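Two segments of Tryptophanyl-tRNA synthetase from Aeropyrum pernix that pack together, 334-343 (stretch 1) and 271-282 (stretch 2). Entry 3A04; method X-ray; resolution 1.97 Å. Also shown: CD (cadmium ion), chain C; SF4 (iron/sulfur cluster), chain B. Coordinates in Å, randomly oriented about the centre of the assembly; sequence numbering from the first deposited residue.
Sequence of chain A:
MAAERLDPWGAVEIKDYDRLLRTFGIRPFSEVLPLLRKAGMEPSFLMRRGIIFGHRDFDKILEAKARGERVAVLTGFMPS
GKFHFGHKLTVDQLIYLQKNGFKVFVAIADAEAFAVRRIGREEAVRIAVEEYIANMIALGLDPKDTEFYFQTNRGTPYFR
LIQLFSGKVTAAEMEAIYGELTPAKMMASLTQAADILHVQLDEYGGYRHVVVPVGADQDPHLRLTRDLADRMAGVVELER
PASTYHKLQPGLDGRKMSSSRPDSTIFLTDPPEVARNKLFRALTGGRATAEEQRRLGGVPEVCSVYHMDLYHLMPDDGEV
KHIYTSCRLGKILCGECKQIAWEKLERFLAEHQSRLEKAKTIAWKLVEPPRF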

# COMPACT_ATOMS: atom_id res chain seq x y z
N CYS A 334 -24.13 -27.85 -38.48
CA CYS A 334 -23.40 -27.59 -37.24
C CYS A 334 -22.63 -28.80 -36.71
O CYS A 334 -21.56 -28.66 -36.11
CB CYS A 334 -24.37 -27.07 -36.17
SG CYS A 334 -25.00 -25.39 -36.59
N GLY A 335 -23.17 -30.00 -36.91
CA GLY A 335 -22.48 -31.20 -36.50
C GLY A 335 -21.13 -31.30 -37.21
O GLY A 335 -20.11 -31.63 -36.59
N GLU A 336 -21.09 -31.02 -38.52
CA GLU A 336 -19.81 -31.20 -39.21
C GLU A 336 -18.88 -30.02 -38.92
O GLU A 336 -17.67 -30.18 -38.85
CB GLU A 336 -19.97 -31.35 -40.72
CG GLU A 336 -20.93 -30.42 -41.37
CD GLU A 336 -21.23 -30.82 -42.85
OE1 GLU A 336 -20.23 -30.93 -43.66
OE2 GLU A 336 -22.46 -31.02 -43.16
N CYS A 337 -19.47 -28.84 -38.83
CA CYS A 337 -18.75 -27.66 -38.44
C CYS A 337 -18.05 -27.79 -37.07
O CYS A 337 -16.89 -27.40 -36.94
CB CYS A 337 -19.69 -26.50 -38.42
SG CYS A 337 -18.85 -24.90 -38.52
N LYS A 338 -18.76 -28.36 -36.09
CA LYS A 338 -18.21 -28.67 -34.79
C LYS A 338 -17.13 -29.70 -34.87
O LYS A 338 -16.14 -29.55 -34.19
CB LYS A 338 -19.28 -29.19 -33.81
CG LYS A 338 -20.20 -28.01 -33.37
CD LYS A 338 -21.40 -28.50 -32.52
CE LYS A 338 -22.01 -27.28 -31.70
NZ LYS A 338 -23.23 -27.69 -30.93
N GLN A 339 -17.30 -30.77 -35.67
CA GLN A 339 -16.20 -31.73 -35.69
C GLN A 339 -14.96 -31.10 -36.39
O GLN A 339 -13.85 -31.35 -35.97
CB GLN A 339 -16.64 -33.09 -36.34
CG GLN A 339 -15.50 -34.06 -36.61
CD GLN A 339 -14.81 -34.64 -35.40
OE1 GLN A 339 -15.25 -34.51 -34.22
NE2 GLN A 339 -13.72 -35.34 -35.68
N ILE A 340 -15.14 -30.26 -37.42
CA ILE A 340 -14.01 -29.56 -38.04
C ILE A 340 -13.22 -28.69 -36.98
O ILE A 340 -11.98 -28.71 -36.87
CB ILE A 340 -14.51 -28.67 -39.22
CG1 ILE A 340 -14.82 -29.50 -40.52
CG2 ILE A 340 -13.42 -27.62 -39.71
CD1 ILE A 340 -15.74 -28.57 -41.58
N ALA A 341 -13.97 -27.94 -36.21
CA ALA A 341 -13.37 -27.09 -35.15
C ALA A 341 -12.73 -28.02 -34.12
O ALA A 341 -11.62 -27.76 -33.69
CB ALA A 341 -14.44 -26.28 -34.53
N TRP A 342 -13.40 -29.17 -33.82
CA TRP A 342 -12.84 -30.08 -32.83
C TRP A 342 -11.50 -30.60 -33.24
O TRP A 342 -10.56 -30.65 -32.41
CB TRP A 342 -13.81 -31.24 -32.41
CG TRP A 342 -13.00 -32.28 -31.73
CD1 TRP A 342 -12.64 -33.51 -32.26
CD2 TRP A 342 -12.27 -32.14 -30.49
NE1 TRP A 342 -11.78 -34.16 -31.39
CE2 TRP A 342 -11.54 -33.36 -30.30
CE3 TRP A 342 -12.20 -31.14 -29.49
CZ2 TRP A 342 -10.74 -33.59 -29.16
CZ3 TRP A 342 -11.40 -31.37 -28.34
CH2 TRP A 342 -10.68 -32.61 -28.19
N GLU A 343 -11.33 -30.98 -34.54
CA GLU A 343 -10.03 -31.49 -34.95
C GLU A 343 -8.91 -30.49 -34.84
O GLU A 343 -7.73 -30.84 -34.56
CB GLU A 343 -10.08 -32.09 -36.40
CG GLU A 343 -11.01 -33.32 -36.48
CD GLU A 343 -10.50 -34.58 -35.73
OE1 GLU A 343 -9.73 -34.54 -34.82
OE2 GLU A 343 -10.90 -35.69 -36.03
CD CD C . -9.86 -36.49 -33.76
FE1 SF4 B . -20.75 -23.72 -38.10
FE2 SF4 B . -22.66 -22.03 -39.13
FE3 SF4 B . -23.36 -24.04 -37.39
FE4 SF4 B . -21.82 -21.97 -36.47
S1 SF4 B . -24.04 -21.86 -37.35
S2 SF4 B . -21.50 -24.17 -36.02
S3 SF4 B . -20.57 -21.44 -38.24
S4 SF4 B . -22.54 -24.29 -39.55
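Stretch 2 (271-282) PPEVARNKLFRA

Two helices packed in a tilted antiparallel arrangement can be joined by a few large side chains, and this pair is a compact example. At its centre lies W342, which points toward stretch 2 and enters a hollow formed by R276, A275, L279 and F280. A275 CB approaches the edge of the indole at 3.7 Å from W342 CZ3, while L279 CD2 packs 3.8 Å from W342 CB and 4.1 Å from A341 CB. The far end of the indole reaches the first turn of stretch 2, where W342 CH2 is 3.9 Å from P272 CB.

The backbone that carries these residues is helical from 272 to 280, with P271 at the N-cap position. It runs against helix 334-343 at 146° between N-to-C directions, closer to antiparallel than to parallel, and the axes approach to 10.0 Å. In this register W342 faces R276 and, one turn earlier in stretch 1, K338 faces F280, each pair with CA atoms 6.3 Å apart. F280 is the reciprocal knob, its ring lodging among G335, K338, Q339 and W342, with K338 CB over one face, 3.9 Å from the ring centroid.

Toward the margin, aliphatic and polar roles combine in single side chains. R276 lays its CD over the face of the indole, 3.4 Å from the centroid of the five-membered ring of W342, and its guanidinium continues to Q339, where R276 NE and NH2 both donate to Q339 OE1, at 3.2 and 3.1 Å. K338 extends past F280 with K338 NZ donating to F280 O at 2.7 Å and to A282 O at 3.0 Å, so that one lysine amine bridges two backbone carbonyls of stretch 2.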

# COMPACT_ATOMS: atom_id res chain seq x y z
N PRO A 271 -8.76 -32.55 -20.75
CA PRO A 271 -8.52 -33.71 -21.56
C PRO A 271 -9.41 -33.67 -22.82
O PRO A 271 -10.49 -33.05 -22.86
CB PRO A 271 -8.96 -34.87 -20.64
CG PRO A 271 -8.93 -34.27 -19.24
CD PRO A 271 -9.46 -32.87 -19.50
N PRO A 272 -8.99 -34.40 -23.82
CA PRO A 272 -9.61 -34.28 -25.12
C PRO A 272 -11.03 -34.64 -25.07
O PRO A 272 -11.82 -33.93 -25.64
CB PRO A 272 -8.78 -35.21 -26.00
CG PRO A 272 -7.88 -36.03 -25.05
CD PRO A 272 -7.69 -35.13 -23.87
N GLU A 273 -11.41 -35.70 -24.34
CA GLU A 273 -12.84 -36.03 -24.27
C GLU A 273 -13.67 -34.93 -23.63
O GLU A 273 -14.81 -34.65 -24.03
CB GLU A 273 -13.11 -37.37 -23.54
CG GLU A 273 -14.61 -37.76 -23.62
CD GLU A 273 -14.84 -39.28 -23.31
OE1 GLU A 273 -13.82 -39.96 -23.00
OE2 GLU A 273 -16.01 -39.77 -23.38
N VAL A 274 -13.14 -34.34 -22.56
CA VAL A 274 -13.84 -33.22 -21.87
C VAL A 274 -13.97 -31.99 -22.79
O VAL A 274 -15.03 -31.39 -22.88
CB VAL A 274 -13.04 -32.79 -20.54
CG1 VAL A 274 -13.66 -31.52 -19.87
CG2 VAL A 274 -12.95 -34.00 -19.57
N ALA A 275 -12.89 -31.60 -23.48
CA ALA A 275 -13.00 -30.42 -24.36
C ALA A 275 -13.94 -30.66 -25.50
O ALA A 275 -14.72 -29.75 -25.93
CB ALA A 275 -11.63 -30.09 -24.92
N ARG A 276 -13.87 -31.89 -26.05
CA ARG A 276 -14.73 -32.17 -27.21
C ARG A 276 -16.16 -32.04 -26.81
O ARG A 276 -16.95 -31.45 -27.51
CB ARG A 276 -14.48 -33.57 -27.75
CG ARG A 276 -15.25 -33.90 -29.02
CD ARG A 276 -14.59 -35.12 -29.81
NE ARG A 276 -15.30 -35.32 -31.10
CZ ARG A 276 -16.51 -35.91 -31.19
NH1 ARG A 276 -17.12 -36.30 -30.07
NH2 ARG A 276 -17.08 -36.13 -32.39
N ASN A 277 -16.52 -32.57 -25.66
CA ASN A 277 -17.91 -32.46 -25.29
C ASN A 277 -18.36 -31.04 -25.02
O ASN A 277 -19.46 -30.66 -25.38
CB ASN A 277 -18.15 -33.30 -24.03
CG ASN A 277 -18.14 -34.80 -24.33
OD1 ASN A 277 -18.29 -35.22 -25.48
ND2 ASN A 277 -17.92 -35.61 -23.30
N LYS A 278 -17.51 -30.25 -24.37
CA LYS A 278 -17.84 -28.84 -24.21
C LYS A 278 -18.01 -28.18 -25.56
O LYS A 278 -18.94 -27.37 -25.76
CB LYS A 278 -16.72 -28.11 -23.44
CG LYS A 278 -16.58 -28.56 -22.03
CD LYS A 278 -15.51 -27.63 -21.31
CE LYS A 278 -15.51 -27.89 -19.80
NZ LYS A 278 -14.25 -27.21 -19.25
N LEU A 279 -17.10 -28.46 -26.49
CA LEU A 279 -17.27 -27.86 -27.82
C LEU A 279 -18.59 -28.32 -28.47
O LEU A 279 -19.31 -27.53 -29.15
CB LEU A 279 -16.09 -28.26 -28.75
CG LEU A 279 -15.99 -27.53 -30.11
CD1 LEU A 279 -15.89 -26.02 -29.91
CD2 LEU A 279 -14.67 -27.88 -30.79
N PHE A 280 -18.91 -29.61 -28.33
CA PHE A 280 -20.12 -30.10 -29.01
C PHE A 280 -21.44 -29.60 -28.39
O PHE A 280 -22.48 -29.55 -29.06
CB PHE A 280 -20.11 -31.64 -29.17
CG PHE A 280 -19.49 -32.06 -30.49
CD1 PHE A 280 -18.12 -32.06 -30.65
CD2 PHE A 280 -20.28 -32.40 -31.57
CE1 PHE A 280 -17.49 -32.44 -31.89
CE2 PHE A 280 -19.68 -32.79 -32.83
CZ PHE A 280 -18.28 -32.81 -32.96
N ARG A 281 -21.35 -29.16 -27.16
CA ARG A 281 -22.46 -28.53 -26.51
C ARG A 281 -22.58 -27.05 -26.73
O ARG A 281 -23.53 -26.46 -26.23
CB ARG A 281 -22.38 -28.81 -25.00
CG ARG A 281 -22.82 -30.23 -24.78
CD ARG A 281 -22.41 -30.72 -23.43
NE ARG A 281 -22.54 -32.17 -23.45
CZ ARG A 281 -21.91 -32.98 -22.59
NH1 ARG A 281 -21.13 -32.45 -21.64
NH2 ARG A 281 -22.07 -34.30 -22.69
N ALA A 282 -21.62 -26.44 -27.43
CA ALA A 282 -21.64 -24.96 -27.64
C ALA A 282 -22.91 -24.47 -28.38
O ALA A 282 -23.38 -25.13 -29.33
CB ALA A 282 -20.41 -24.47 -28.45